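Local coordinates for UPF0062 protein MJ1593 (PDB 2YX5) that is of unknown function but is a small PurS-like alpha+beta protein of the UPF0062 family, found in a four-chain assembly, at residues Lys54-Glu57 with Glu58-Met62. Numbering follows the deposited sequence.
Sequences KVKE and EVEEM
Lys56 and Glu60 lie one helical turn apart, and their side chains cross at a slant. Lys56 is extended from CA to CE, with CG anti to the backbone N (chi1 -179°), and bends only at its last torsion. This lays its aliphatic chain against the Glu60 carboxylate. Lys56 CG and Glu60 OE2 are 3.6 Å apart, and CE comes equally near. Lys56 NZ and Glu60 OE2 stay 4.5 Å apart, beyond a salt bridge, so any attraction between them is probably only long-range. The ammonium also makes a weak hydrogen bond to Ile77 O on strand 73-81. Glu60 has chi1 at -127°, off the usual staggered positions, and its chain bends at chi2. It folds back over the preceding turn, and its CD sits 3.5 Å from Lys56 O.

The backbone follows the i to i+4 pattern. Glu58 N, Val59 N, Glu60 N and Glu61 N donate to Lys54 O, Val55 O, Lys56 O and Glu57 O.

On the buried side, Val55 CG1 and Val59 CG1 touch loosely at 4.5 Å. Val59 CG2 lies between its own N and carbonyl carbon and packs 3.2 Å from Lys56 O. Both valines and Glu58 reach Met47 on strand 34-47. Glu58, Glu61 and Met62 pack on Phe31 of the second subunit. This is an amphipathic alpha-helix, 52-67, lying against the antiparallel sheet of its own chain.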
# COMPACT_ATOMS: atom_id res chain seq x y z
N LYS A 54 -9.31 16.20 23.30
CA LYS A 54 -10.51 16.26 22.48
C LYS A 54 -10.22 15.91 21.04
O LYS A 54 -11.09 15.41 20.33
CB LYS A 54 -11.19 17.63 22.58
CG LYS A 54 -12.26 17.72 23.68
CD LYS A 54 -13.45 18.54 23.20
CE LYS A 54 -14.71 18.25 24.01
NZ LYS A 54 -15.89 18.96 23.45
N VAL A 55 -8.99 16.18 20.61
CA VAL A 55 -8.57 15.89 19.24
C VAL A 55 -8.48 14.37 19.11
O VAL A 55 -9.02 13.78 18.16
CB VAL A 55 -7.19 16.50 18.92
CG1 VAL A 55 -6.84 16.28 17.47
CG2 VAL A 55 -7.18 17.98 19.23
N LYS A 56 -7.79 13.76 20.07
CA LYS A 56 -7.61 12.31 20.13
C LYS A 56 -8.98 11.64 20.05
O LYS A 56 -9.15 10.60 19.40
CB LYS A 56 -6.89 11.92 21.43
CG LYS A 56 -6.60 10.41 21.60
CD LYS A 56 -5.86 10.14 22.92
CE LYS A 56 -5.70 8.65 23.24
NZ LYS A 56 -4.44 8.04 22.72
N GLU A 57 -9.98 12.24 20.70
CA GLU A 57 -11.31 11.67 20.66
C GLU A 57 -11.83 11.73 19.23
O GLU A 57 -12.42 10.79 18.73
CB GLU A 57 -12.26 12.44 21.58
CG GLU A 57 -12.03 12.20 23.06
CD GLU A 57 -13.05 12.89 23.93
OE1 GLU A 57 -13.07 14.14 23.96
OE2 GLU A 57 -13.84 12.18 24.59
N GLU A 58 -11.60 12.85 18.58
CA GLU A 58 -12.10 13.01 17.24
C GLU A 58 -11.47 12.04 16.23
O GLU A 58 -12.18 11.41 15.44
CB GLU A 58 -11.92 14.45 16.79
CG GLU A 58 -12.92 14.89 15.73
CD GLU A 58 -12.64 16.28 15.19
OE1 GLU A 58 -12.35 17.20 15.99
OE2 GLU A 58 -12.71 16.44 13.95
N VAL A 59 -10.14 11.91 16.25
CA VAL A 59 -9.47 11.03 15.31
C VAL A 59 -9.87 9.61 15.66
O VAL A 59 -9.94 8.73 14.80
CB VAL A 59 -7.91 11.23 15.35
CG1 VAL A 59 -7.57 12.66 14.98
CG2 VAL A 59 -7.36 10.93 16.73
N GLU A 60 -10.16 9.40 16.94
CA GLU A 60 -10.58 8.10 17.43
C GLU A 60 -11.81 7.72 16.63
O GLU A 60 -11.92 6.59 16.16
CB GLU A 60 -10.92 8.19 18.91
CG GLU A 60 -10.20 7.17 19.76
CD GLU A 60 -9.94 7.69 21.16
OE1 GLU A 60 -10.90 8.18 21.81
OE2 GLU A 60 -8.78 7.59 21.62
N GLU A 61 -12.72 8.68 16.48
CA GLU A 61 -13.93 8.47 15.70
C GLU A 61 -13.62 8.25 14.22
O GLU A 61 -14.23 7.40 13.57
CB GLU A 61 -14.85 9.67 15.84
CG GLU A 61 -15.75 9.59 17.02
CD GLU A 61 -16.67 8.41 16.91
OE1 GLU A 61 -17.44 8.37 15.91
OE2 GLU A 61 -16.63 7.53 17.81
N MET A 62 -12.68 9.03 13.67
CA MET A 62 -12.29 8.89 12.26
C MET A 62 -11.84 7.45 11.99
O MET A 62 -12.21 6.86 10.99
CB MET A 62 -11.14 9.84 11.94
CG MET A 62 -11.50 11.31 12.03
SD MET A 62 -10.01 12.34 11.88
CE MET A 62 -10.34 13.69 13.06